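Local coordinates for protein Non-reducing end beta-L-arabinofuranosidase (Bacteroides thetaiotaomicron, PDB 5MQO) that probably hydrolyses glycosidic bonds of plant pectin as a family GH127 glycoside hydrolase, consistent with an aceric acidase, at residues 374-386 against 429-443. Sequence-based numbering, arbitrary orientation.
Sequences PNSTAHNETCANI and YTNPLRISADLPYTL
N431 ND2 gives one hydrogen to N380 O (2.9 Å), almost in line with the carbonyl, and the other to T382 OG1 (2.9 Å), tying its loop to the start of helix 382-399. Both acceptors lie close to the amide plane, and S418 holds OD1, which probably fixes the amide's rotation. This reach follows from CG standing anti to the carbonyl carbon (chi1 -72°). Replacing N431 by an alanine would remove this shared donor and would probably leave S418 without its partner, though T382 OG1 would keep its bond to F428 O. N385 ND2, whose stronger partner is S415, also hydrogen-bonds N380 O, from above the carbonyl plane. Backbone bonds continue the join: T382 N to Y429 O (3.1 Å), N431 N to H379 O (3.2 Å) and L433 N to N375 O.

Both segments belong to the GH127 catalytic domain, of the six-hairpin clan. E381 is the N-cap residue of the helix, which the C383–C458 disulfide fastens to helix 458-466, while strand 434-435 pairs with strand 690-697.

Among the rings, T430 CG2 makes a CH-pi contact over one face of H379, 4.3 Å from the centroid. Y429 OH, hydrogen-bonded to Q365, lies 2.9 Å from E381 OE2.

At the other end of the contact, N375 CB sits over the centre of the R434 guanidinium, whose NE bonds T691; T377 CG2 meets the edge of Y441, and L443 CD1 reaches S376 O (3.4 Å).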
# COMPACT_ATOMS: atom_id res chain seq x y z
N PRO A 374 4.27 -4.13 -19.29
CA PRO A 374 3.81 -5.46 -19.67
C PRO A 374 2.97 -6.14 -18.59
O PRO A 374 3.03 -5.78 -17.44
CB PRO A 374 5.13 -6.23 -19.82
CG PRO A 374 6.05 -5.58 -18.85
CD PRO A 374 5.74 -4.13 -19.08
N ASN A 375 2.24 -7.16 -18.98
CA ASN A 375 1.17 -7.68 -18.19
C ASN A 375 1.53 -9.04 -17.63
O ASN A 375 1.51 -9.22 -16.41
CB ASN A 375 -0.08 -7.77 -19.07
CG ASN A 375 -0.70 -6.41 -19.36
OD1 ASN A 375 -0.50 -5.82 -20.43
ND2 ASN A 375 -1.49 -5.93 -18.41
N SER A 376 1.81 -10.00 -18.52
CA SER A 376 2.22 -11.35 -18.14
C SER A 376 3.51 -11.34 -17.33
O SER A 376 3.65 -12.15 -16.42
CB SER A 376 2.43 -12.27 -19.35
OG SER A 376 1.28 -12.37 -20.19
N THR A 377 4.44 -10.45 -17.66
CA THR A 377 5.70 -10.41 -16.96
C THR A 377 5.85 -9.24 -15.99
O THR A 377 6.97 -8.96 -15.56
CB THR A 377 6.88 -10.42 -17.96
OG1 THR A 377 6.76 -9.31 -18.83
CG2 THR A 377 6.87 -11.72 -18.79
N ALA A 378 4.76 -8.59 -15.61
CA ALA A 378 4.82 -7.59 -14.51
C ALA A 378 5.28 -8.28 -13.25
O ALA A 378 4.73 -9.32 -12.89
CB ALA A 378 3.47 -6.95 -14.27
N HIS A 379 6.32 -7.74 -12.63
CA HIS A 379 6.88 -8.33 -11.41
C HIS A 379 5.98 -7.94 -10.24
O HIS A 379 5.33 -8.80 -9.68
CB HIS A 379 8.33 -7.88 -11.20
CG HIS A 379 9.03 -8.58 -10.08
ND1 HIS A 379 9.69 -9.77 -10.25
CD2 HIS A 379 9.18 -8.24 -8.78
CE1 HIS A 379 10.22 -10.15 -9.09
NE2 HIS A 379 9.92 -9.24 -8.18
N ASN A 380 5.91 -6.65 -9.92
CA ASN A 380 4.99 -6.13 -8.89
C ASN A 380 5.01 -6.91 -7.57
O ASN A 380 3.99 -7.32 -7.01
CB ASN A 380 3.61 -6.09 -9.46
CG ASN A 380 3.51 -5.14 -10.62
OD1 ASN A 380 4.31 -4.21 -10.76
ND2 ASN A 380 2.49 -5.36 -11.46
N GLU A 381 6.23 -7.11 -7.10
CA GLU A 381 6.50 -7.62 -5.78
C GLU A 381 5.64 -6.89 -4.73
O GLU A 381 5.61 -5.66 -4.70
CB GLU A 381 8.00 -7.42 -5.54
CG GLU A 381 8.45 -7.56 -4.12
CD GLU A 381 9.92 -7.83 -4.04
OE1 GLU A 381 10.70 -7.31 -4.91
OE2 GLU A 381 10.27 -8.56 -3.08
N THR A 382 4.92 -7.64 -3.89
CA THR A 382 3.92 -7.04 -3.00
C THR A 382 4.47 -5.89 -2.13
O THR A 382 3.77 -4.91 -1.90
CB THR A 382 3.24 -8.09 -2.11
OG1 THR A 382 2.76 -9.17 -2.94
CG2 THR A 382 2.08 -7.49 -1.32
N CYS A 383 5.72 -6.03 -1.71
CA CYS A 383 6.37 -5.06 -0.83
C CYS A 383 6.69 -3.77 -1.56
O CYS A 383 6.77 -2.73 -0.93
CB CYS A 383 7.66 -5.65 -0.23
SG CYS A 383 7.41 -6.97 1.00
N ALA A 384 6.89 -3.84 -2.87
CA ALA A 384 7.13 -2.63 -3.68
C ALA A 384 5.87 -1.79 -3.71
O ALA A 384 5.93 -0.55 -3.73
CB ALA A 384 7.54 -2.99 -5.12
N ASN A 385 4.74 -2.50 -3.71
CA ASN A 385 3.43 -1.88 -3.82
C ASN A 385 3.09 -1.25 -2.44
O ASN A 385 2.57 -0.15 -2.36
CB ASN A 385 2.41 -2.91 -4.27
CG ASN A 385 2.90 -3.76 -5.45
OD1 ASN A 385 3.86 -3.41 -6.13
ND2 ASN A 385 2.25 -4.91 -5.67
N ILE A 386 3.46 -1.93 -1.36
CA ILE A 386 3.39 -1.40 0.00
C ILE A 386 4.30 -0.19 0.13
O ILE A 386 4.01 0.73 0.88
CB ILE A 386 3.80 -2.47 1.05
CG1 ILE A 386 2.78 -3.61 1.08
CG2 ILE A 386 3.99 -1.86 2.46
CD1 ILE A 386 3.16 -4.80 1.92
N TYR A 429 4.13 -13.61 -3.92
CA TYR A 429 5.29 -12.75 -4.11
C TYR A 429 5.06 -11.76 -5.30
O TYR A 429 4.98 -10.55 -5.08
CB TYR A 429 6.53 -13.60 -4.35
CG TYR A 429 7.86 -12.86 -4.29
CD1 TYR A 429 8.40 -12.41 -3.06
CD2 TYR A 429 8.62 -12.67 -5.44
CE1 TYR A 429 9.64 -11.77 -3.01
CE2 TYR A 429 9.86 -12.03 -5.39
CZ TYR A 429 10.36 -11.59 -4.19
OH TYR A 429 11.58 -10.96 -4.16
N THR A 430 4.94 -12.28 -6.54
CA THR A 430 4.56 -11.46 -7.71
C THR A 430 3.03 -11.19 -7.79
O THR A 430 2.21 -12.01 -7.38
CB THR A 430 4.99 -12.11 -9.04
OG1 THR A 430 4.54 -13.47 -9.07
CG2 THR A 430 6.46 -12.07 -9.20
N ASN A 431 2.68 -10.04 -8.38
CA ASN A 431 1.31 -9.65 -8.67
C ASN A 431 1.14 -9.32 -10.17
O ASN A 431 0.99 -8.15 -10.54
CB ASN A 431 0.93 -8.45 -7.84
CG ASN A 431 0.75 -8.80 -6.41
OD1 ASN A 431 -0.31 -9.26 -5.99
ND2 ASN A 431 1.79 -8.60 -5.64
N PRO A 432 1.10 -10.36 -11.02
CA PRO A 432 0.95 -10.12 -12.44
C PRO A 432 -0.42 -9.55 -12.81
O PRO A 432 -1.36 -9.69 -12.04
CB PRO A 432 1.14 -11.52 -13.05
CG PRO A 432 0.65 -12.45 -12.02
CD PRO A 432 0.87 -11.78 -10.69
N LEU A 433 -0.50 -8.94 -13.99
CA LEU A 433 -1.78 -8.50 -14.54
C LEU A 433 -2.33 -9.40 -15.64
O LEU A 433 -3.27 -9.01 -16.32
CB LEU A 433 -1.63 -7.08 -15.07
CG LEU A 433 -1.76 -5.98 -14.01
CD1 LEU A 433 -0.44 -5.81 -13.22
CD2 LEU A 433 -2.24 -4.68 -14.69
N ARG A 434 -1.73 -10.57 -15.82
CA ARG A 434 -2.15 -11.56 -16.81
C ARG A 434 -1.52 -12.93 -16.54
O ARG A 434 -0.30 -13.03 -16.29
CB ARG A 434 -1.80 -11.12 -18.27
CG ARG A 434 -2.36 -12.02 -19.37
CD ARG A 434 -2.50 -11.37 -20.74
NE ARG A 434 -3.11 -10.03 -20.73
CZ ARG A 434 -2.85 -9.03 -21.61
NH1 ARG A 434 -1.96 -9.14 -22.61
NH2 ARG A 434 -3.48 -7.86 -21.47
N ILE A 435 -2.34 -13.98 -16.58
CA ILE A 435 -1.86 -15.35 -16.70
C ILE A 435 -2.42 -15.91 -17.98
O ILE A 435 -3.62 -15.94 -18.16
CB ILE A 435 -2.34 -16.25 -15.53
CG1 ILE A 435 -1.90 -15.69 -14.17
CG2 ILE A 435 -1.84 -17.68 -15.71
CD1 ILE A 435 -0.42 -15.82 -13.86
N SER A 436 -1.54 -16.39 -18.85
CA SER A 436 -1.95 -17.11 -20.04
C SER A 436 -1.37 -18.51 -19.98
O SER A 436 -0.18 -18.66 -19.83
CB SER A 436 -1.41 -16.40 -21.27
OG SER A 436 -1.42 -17.24 -22.41
N ALA A 437 -2.20 -19.52 -20.15
CA ALA A 437 -1.68 -20.91 -20.21
C ALA A 437 -0.80 -21.20 -21.45
O ALA A 437 0.02 -22.10 -21.42
CB ALA A 437 -2.82 -21.91 -20.13
N ASP A 438 -0.90 -20.41 -22.51
CA ASP A 438 0.08 -20.53 -23.61
C ASP A 438 1.49 -19.96 -23.33
O ASP A 438 2.37 -20.11 -24.18
CB ASP A 438 -0.44 -19.87 -24.90
CG ASP A 438 -1.74 -20.45 -25.35
OD1 ASP A 438 -2.02 -21.62 -25.00
OD2 ASP A 438 -2.49 -19.75 -26.05
N LEU A 439 1.70 -19.30 -22.18
CA LEU A 439 2.98 -18.63 -21.93
C LEU A 439 4.07 -19.69 -21.96
O LEU A 439 4.04 -20.62 -21.17
CB LEU A 439 2.96 -17.90 -20.59
CG LEU A 439 4.14 -16.94 -20.32
CD1 LEU A 439 4.08 -15.72 -21.23
CD2 LEU A 439 4.14 -16.51 -18.85
N PRO A 440 5.04 -19.56 -22.91
CA PRO A 440 5.98 -20.67 -23.20
C PRO A 440 7.22 -20.82 -22.30
O PRO A 440 8.04 -21.69 -22.53
CB PRO A 440 6.36 -20.41 -24.67
CG PRO A 440 6.33 -18.93 -24.78
CD PRO A 440 5.23 -18.45 -23.87
N TYR A 441 7.33 -19.98 -21.28
CA TYR A 441 8.40 -20.08 -20.27
C TYR A 441 7.75 -20.00 -18.90
O TYR A 441 6.59 -19.57 -18.79
CB TYR A 441 9.47 -18.96 -20.44
CG TYR A 441 8.89 -17.62 -20.76
CD1 TYR A 441 8.48 -16.76 -19.73
CD2 TYR A 441 8.72 -17.20 -22.07
CE1 TYR A 441 7.92 -15.52 -20.02
CE2 TYR A 441 8.16 -15.95 -22.36
CZ TYR A 441 7.76 -15.13 -21.33
OH TYR A 441 7.21 -13.91 -21.60
N THR A 442 8.49 -20.41 -17.87
CA THR A 442 8.02 -20.32 -16.47
C THR A 442 8.77 -19.23 -15.75
O THR A 442 9.96 -19.36 -15.49
CB THR A 442 8.23 -21.66 -15.74
OG1 THR A 442 7.30 -22.61 -16.26
CG2 THR A 442 8.00 -21.50 -14.23
N LEU A 443 8.07 -18.15 -15.41
CA LEU A 443 8.67 -17.05 -14.65
C LEU A 443 9.00 -17.52 -13.25
O LEU A 443 8.35 -18.43 -12.74
CB LEU A 443 7.71 -15.85 -14.60
CG LEU A 443 7.50 -15.10 -15.94
CD1 LEU A 443 6.21 -14.29 -15.94
CD2 LEU A 443 8.68 -14.20 -16.32